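Local coordinates for oligopeptide-binding protein AppA (Bacillus subtilis, PDB 1XOC) that captures oligopeptides outside the cell for an ABC permease that supports sporulation and genetic competence, at residues 443-457 with 469-483. Residues are numbered along the deposited sequence; the frame is centred on the assembly and turned at random.
With ZN (zinc ion), chain K.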
# COMPACT_ATOMS: atom_id res chain seq x y z
N VAL A 443 -13.34 -0.80 6.28
CA VAL A 443 -14.61 -0.04 6.28
C VAL A 443 -15.87 -0.91 6.48
O VAL A 443 -17.00 -0.40 6.41
CB VAL A 443 -14.78 0.83 5.00
CG1 VAL A 443 -13.71 1.94 4.95
CG2 VAL A 443 -14.76 -0.04 3.73
N TRP A 444 -15.68 -2.21 6.70
CA TRP A 444 -16.80 -3.10 6.97
C TRP A 444 -17.80 -3.21 5.83
O TRP A 444 -19.02 -3.29 6.04
CB TRP A 444 -17.48 -2.70 8.29
CG TRP A 444 -16.65 -3.03 9.46
CD1 TRP A 444 -15.41 -2.53 9.77
CD2 TRP A 444 -16.96 -3.98 10.46
NE1 TRP A 444 -14.95 -3.10 10.93
CE2 TRP A 444 -15.88 -4.01 11.37
CE3 TRP A 444 -18.06 -4.83 10.68
CZ2 TRP A 444 -15.86 -4.84 12.49
CZ3 TRP A 444 -18.04 -5.66 11.80
CH2 TRP A 444 -16.95 -5.66 12.68
N TYR A 445 -17.28 -3.26 4.62
CA TYR A 445 -18.08 -3.44 3.43
C TYR A 445 -18.45 -4.90 3.20
O TYR A 445 -17.61 -5.78 3.24
CB TYR A 445 -17.29 -2.93 2.22
CG TYR A 445 -17.96 -3.20 0.90
CD1 TYR A 445 -19.16 -2.61 0.60
CD2 TYR A 445 -17.39 -4.04 -0.04
CE1 TYR A 445 -19.78 -2.85 -0.63
CE2 TYR A 445 -17.97 -4.26 -1.26
CZ TYR A 445 -19.17 -3.66 -1.55
OH TYR A 445 -19.75 -3.91 -2.77
N LYS A 446 -19.73 -5.15 2.95
CA LYS A 446 -20.20 -6.48 2.58
C LYS A 446 -21.29 -6.44 1.52
O LYS A 446 -22.39 -5.94 1.78
CB LYS A 446 -20.73 -7.23 3.79
CG LYS A 446 -21.44 -8.52 3.39
CD LYS A 446 -21.50 -9.51 4.52
CE LYS A 446 -22.00 -10.85 4.03
NZ LYS A 446 -22.09 -11.83 5.14
N ASN A 447 -21.00 -7.01 0.36
CA ASN A 447 -22.03 -7.26 -0.64
C ASN A 447 -21.89 -8.73 -0.97
O ASN A 447 -20.90 -9.14 -1.55
CB ASN A 447 -21.82 -6.36 -1.88
CG ASN A 447 -22.75 -6.68 -3.01
OD1 ASN A 447 -23.16 -7.81 -3.18
ND2 ASN A 447 -23.09 -5.67 -3.81
N ALA A 448 -22.87 -9.54 -0.56
CA ALA A 448 -22.77 -10.97 -0.72
C ALA A 448 -22.61 -11.39 -2.18
O ALA A 448 -21.96 -12.38 -2.48
CB ALA A 448 -23.99 -11.65 -0.10
N GLU A 449 -23.23 -10.65 -3.10
CA GLU A 449 -23.12 -10.96 -4.52
C GLU A 449 -21.70 -10.65 -5.01
O GLU A 449 -21.10 -11.43 -5.74
CB GLU A 449 -24.21 -10.24 -5.32
CG GLU A 449 -25.64 -10.68 -4.93
CD GLU A 449 -26.73 -10.18 -5.89
OE1 GLU A 449 -26.38 -9.57 -6.92
OE2 GLU A 449 -27.95 -10.41 -5.62
N ALA A 450 -21.14 -9.55 -4.55
CA ALA A 450 -19.76 -9.21 -4.88
C ALA A 450 -18.78 -10.23 -4.27
O ALA A 450 -17.78 -10.60 -4.92
CB ALA A 450 -19.42 -7.81 -4.40
N ASP A 451 -19.05 -10.67 -3.04
CA ASP A 451 -18.23 -11.69 -2.37
C ASP A 451 -18.08 -12.91 -3.26
O ASP A 451 -16.98 -13.39 -3.51
CB ASP A 451 -18.87 -12.15 -1.06
CG ASP A 451 -18.62 -11.21 0.11
OD1 ASP A 451 -17.79 -10.28 -0.01
OD2 ASP A 451 -19.24 -11.46 1.18
N LYS A 452 -19.21 -13.41 -3.73
CA LYS A 452 -19.23 -14.58 -4.59
C LYS A 452 -18.43 -14.39 -5.88
O LYS A 452 -17.70 -15.27 -6.30
CB LYS A 452 -20.68 -14.94 -4.93
CG LYS A 452 -20.77 -16.21 -5.78
CD LYS A 452 -22.14 -16.86 -5.79
CE LYS A 452 -22.05 -18.38 -6.02
NZ LYS A 452 -21.02 -18.79 -7.01
N LEU A 453 -18.61 -13.25 -6.53
CA LEU A 453 -17.89 -12.95 -7.77
C LEU A 453 -16.36 -12.92 -7.58
O LEU A 453 -15.62 -13.48 -8.38
CB LEU A 453 -18.36 -11.62 -8.36
CG LEU A 453 -19.77 -11.57 -8.93
CD1 LEU A 453 -20.21 -10.14 -9.15
CD2 LEU A 453 -19.86 -12.36 -10.22
N MET A 454 -15.92 -12.25 -6.51
CA MET A 454 -14.50 -12.17 -6.16
C MET A 454 -13.88 -13.53 -5.82
O MET A 454 -12.77 -13.83 -6.24
CB MET A 454 -14.32 -11.20 -4.99
CG MET A 454 -14.52 -9.74 -5.39
SD MET A 454 -14.17 -8.52 -4.09
CE MET A 454 -15.67 -8.56 -3.13
N LYS A 455 -14.61 -14.33 -5.05
CA LYS A 455 -14.19 -15.68 -4.73
C LYS A 455 -14.10 -16.55 -5.99
O LYS A 455 -13.08 -17.22 -6.23
CB LYS A 455 -15.18 -16.30 -3.73
CG LYS A 455 -14.80 -17.67 -3.18
CD LYS A 455 -16.05 -18.37 -2.62
CE LYS A 455 -15.78 -19.80 -2.18
NZ LYS A 455 -17.03 -20.50 -1.73
N ASP A 456 -15.16 -16.53 -6.81
CA ASP A 456 -15.20 -17.36 -8.03
C ASP A 456 -14.16 -16.90 -9.06
O ASP A 456 -13.62 -17.71 -9.80
CB ASP A 456 -16.60 -17.37 -8.66
CG ASP A 456 -17.66 -18.09 -7.79
OD1 ASP A 456 -17.33 -18.80 -6.80
OD2 ASP A 456 -18.86 -17.94 -8.12
N ALA A 457 -13.83 -15.61 -9.06
CA ALA A 457 -12.85 -15.06 -10.01
C ALA A 457 -11.47 -15.69 -9.84
O ALA A 457 -10.71 -15.78 -10.80
CB ALA A 457 -12.76 -13.55 -9.89
N GLU A 469 -15.03 -11.04 -16.29
CA GLU A 469 -15.81 -11.26 -15.07
C GLU A 469 -15.59 -10.14 -14.06
O GLU A 469 -16.49 -9.81 -13.27
CB GLU A 469 -15.47 -12.61 -14.45
CG GLU A 469 -16.22 -13.77 -15.13
CD GLU A 469 -17.68 -13.88 -14.69
OE1 GLU A 469 -17.95 -13.69 -13.48
OE2 GLU A 469 -18.55 -14.17 -15.55
N TYR A 470 -14.39 -9.54 -14.07
CA TYR A 470 -14.12 -8.41 -13.18
C TYR A 470 -14.91 -7.16 -13.53
O TYR A 470 -15.11 -6.32 -12.66
CB TYR A 470 -12.60 -8.12 -13.05
CG TYR A 470 -12.14 -8.44 -11.64
CD1 TYR A 470 -11.65 -9.70 -11.32
CD2 TYR A 470 -12.29 -7.51 -10.63
CE1 TYR A 470 -11.28 -10.01 -10.01
CE2 TYR A 470 -11.92 -7.82 -9.33
CZ TYR A 470 -11.41 -9.06 -9.01
OH TYR A 470 -11.04 -9.38 -7.70
N GLU A 471 -15.38 -7.01 -14.76
CA GLU A 471 -16.28 -5.89 -15.06
C GLU A 471 -17.49 -5.85 -14.11
O GLU A 471 -17.90 -4.79 -13.64
CB GLU A 471 -16.77 -5.95 -16.51
CG GLU A 471 -15.69 -5.68 -17.55
CD GLU A 471 -16.14 -5.93 -18.99
OE1 GLU A 471 -17.33 -6.28 -19.23
OE2 GLU A 471 -15.30 -5.79 -19.91
N GLN A 472 -18.06 -7.02 -13.82
CA GLN A 472 -19.18 -7.12 -12.89
C GLN A 472 -18.81 -6.73 -11.47
O GLN A 472 -19.62 -6.15 -10.77
CB GLN A 472 -19.72 -8.54 -12.85
CG GLN A 472 -20.30 -9.03 -14.14
CD GLN A 472 -20.88 -10.41 -13.99
OE1 GLN A 472 -21.75 -10.65 -13.15
NE2 GLN A 472 -20.39 -11.35 -14.81
N ILE A 473 -17.61 -7.08 -11.04
CA ILE A 473 -17.15 -6.74 -9.68
C ILE A 473 -16.98 -5.23 -9.56
O ILE A 473 -17.45 -4.62 -8.60
CB ILE A 473 -15.85 -7.48 -9.34
CG1 ILE A 473 -16.12 -8.97 -9.18
CG2 ILE A 473 -15.25 -6.95 -8.04
CD1 ILE A 473 -14.86 -9.87 -9.24
N TYR A 474 -16.33 -4.62 -10.54
CA TYR A 474 -16.22 -3.17 -10.59
C TYR A 474 -17.57 -2.46 -10.56
O TYR A 474 -17.73 -1.47 -9.86
CB TYR A 474 -15.46 -2.76 -11.85
CG TYR A 474 -14.01 -3.16 -11.86
CD1 TYR A 474 -13.41 -3.56 -13.04
CD2 TYR A 474 -13.22 -3.10 -10.71
CE1 TYR A 474 -12.08 -3.91 -13.07
CE2 TYR A 474 -11.90 -3.45 -10.73
CZ TYR A 474 -11.34 -3.83 -11.91
OH TYR A 474 -10.03 -4.19 -11.96
N GLN A 475 -18.54 -2.96 -11.33
CA GLN A 475 -19.89 -2.40 -11.28
C GLN A 475 -20.46 -2.40 -9.87
O GLN A 475 -21.05 -1.42 -9.44
CB GLN A 475 -20.85 -3.16 -12.20
CG GLN A 475 -20.67 -2.84 -13.67
CD GLN A 475 -21.13 -1.45 -14.06
OE1 GLN A 475 -20.83 -1.00 -15.16
NE2 GLN A 475 -21.85 -0.77 -13.17
N LYS A 476 -20.35 -3.52 -9.18
CA LYS A 476 -20.93 -3.65 -7.84
C LYS A 476 -20.23 -2.73 -6.84
O LYS A 476 -20.88 -2.06 -6.05
CB LYS A 476 -20.92 -5.09 -7.36
CG LYS A 476 -21.89 -5.98 -8.13
CD LYS A 476 -22.26 -7.25 -7.37
CE LYS A 476 -23.36 -8.03 -8.08
NZ LYS A 476 -24.69 -7.33 -8.09
N ILE A 477 -18.90 -2.69 -6.89
CA ILE A 477 -18.17 -1.80 -5.98
C ILE A 477 -18.50 -0.34 -6.27
O ILE A 477 -18.76 0.46 -5.36
CB ILE A 477 -16.65 -2.07 -6.04
CG1 ILE A 477 -16.38 -3.47 -5.52
CG2 ILE A 477 -15.85 -1.03 -5.22
CD1 ILE A 477 -15.03 -4.02 -5.83
N ALA A 478 -18.50 0.03 -7.54
CA ALA A 478 -18.89 1.39 -7.93
C ALA A 478 -20.30 1.74 -7.47
O ALA A 478 -20.52 2.78 -6.86
CB ALA A 478 -18.76 1.57 -9.43
N GLU A 479 -21.27 0.87 -7.72
CA GLU A 479 -22.64 1.12 -7.28
C GLU A 479 -22.72 1.32 -5.76
O GLU A 479 -23.43 2.19 -5.27
CB GLU A 479 -23.58 -0.01 -7.73
CG GLU A 479 -24.98 -0.01 -7.07
CD GLU A 479 -25.88 1.18 -7.48
OE1 GLU A 479 -25.48 1.96 -8.37
OE2 GLU A 479 -26.99 1.31 -6.90
N ASP A 480 -22.00 0.49 -5.02
CA ASP A 480 -22.10 0.48 -3.55
C ASP A 480 -21.34 1.61 -2.85
O ASP A 480 -21.65 1.96 -1.72
CB ASP A 480 -21.65 -0.88 -3.01
CG ASP A 480 -22.59 -2.01 -3.41
OD1 ASP A 480 -23.73 -1.73 -3.86
OD2 ASP A 480 -22.19 -3.19 -3.26
N GLN A 481 -20.36 2.21 -3.53
CA GLN A 481 -19.59 3.31 -2.97
C GLN A 481 -19.11 3.01 -1.54
O GLN A 481 -19.35 3.82 -0.64
CB GLN A 481 -20.38 4.62 -3.00
CG GLN A 481 -20.66 5.14 -4.41
CD GLN A 481 -19.42 5.66 -5.11
OE1 GLN A 481 -18.91 6.73 -4.75
NE2 GLN A 481 -18.94 4.93 -6.12
N PRO A 482 -18.39 1.89 -1.34
CA PRO A 482 -17.83 1.68 -0.01
C PRO A 482 -16.79 2.77 0.31
O PRO A 482 -16.56 3.10 1.49
CB PRO A 482 -17.19 0.31 -0.13
CG PRO A 482 -16.88 0.15 -1.61
CD PRO A 482 -18.02 0.82 -2.29
N TYR A 483 -16.18 3.30 -0.75
CA TYR A 483 -15.34 4.48 -0.71
C TYR A 483 -15.93 5.52 -1.65
O TYR A 483 -16.64 5.18 -2.60
CB TYR A 483 -13.94 4.21 -1.27
CG TYR A 483 -13.06 3.13 -0.66
CD1 TYR A 483 -13.26 2.62 0.61
CD2 TYR A 483 -11.97 2.63 -1.39
CE1 TYR A 483 -12.39 1.67 1.15
CE2 TYR A 483 -11.10 1.67 -0.85
CZ TYR A 483 -11.30 1.20 0.40
OH TYR A 483 -10.43 0.25 0.90
ZN ZN K . -28.06 -9.88 -7.91
O HOH W 1 -11.10 -11.92 -6.93
O HOH W 2 -18.77 -16.00 -11.02
O HOH W 3 -28.88 -11.68 -8.30
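Tyr445 and Asn447 converge on one carboxylate oxygen of Asp480. The hydroxyl of Tyr445 donates a hydrogen bond to the anti lone pair of Asp480 OD2 (OH to OD2, 2.6 Å), while Asn447 ND2 sends an almost straight N-H, in its own amide plane, to the syn lone pair of the same oxygen. Asn447 suits this place because its amide has two jobs: with CG anti to the backbone N (chi1 173°), ND2 reaches Asp480, and OD1 turns back to N-cap helix 448-457, accepting from Ala450 N at 3.0 Å. Over one face of the Tyr445 ring lies Pro482 in a CH-pi contact, Pro482 CB 4.0 Å from the ring centroid. A phenylalanine in place of Tyr445 would probably keep that contact but leave OD2 of the buried Asp480 without one of the two donors just described.

Helix 448-457 and the end of helix 463-480 form a helical hairpin, crossing at -152° with axes 9.6 Å apart; the second helix leads through Pro482 into strand 483-496 of the large mixed sheet, and Phe431 of helix 428-431 touches Met454, Ile477 and Pro482. Leu453 is a knob among Glu469, Gln472, Ile473 and Lys476; its CB meets Ile473 CG1 at 3.6 Å. Beta-branched Ile473 gives two arms: CG2 and CD1 both meet Met454 CG, and CD1 also sits over the centre of the Tyr470 ring. Small Ala457 lets Tyr470 CE1 approach its CB to 3.8 Å.

At the outer edge, Lys476 carries its CD and CE methylenes across Leu453 CD1, CD also passing Ala450, then bends at its end (chi4 -68°) to bring NZ within 3.0 Å of Glu449 OE1, a salt bridge. Both carboxylate oxygens of Glu449 also bind a zinc ion.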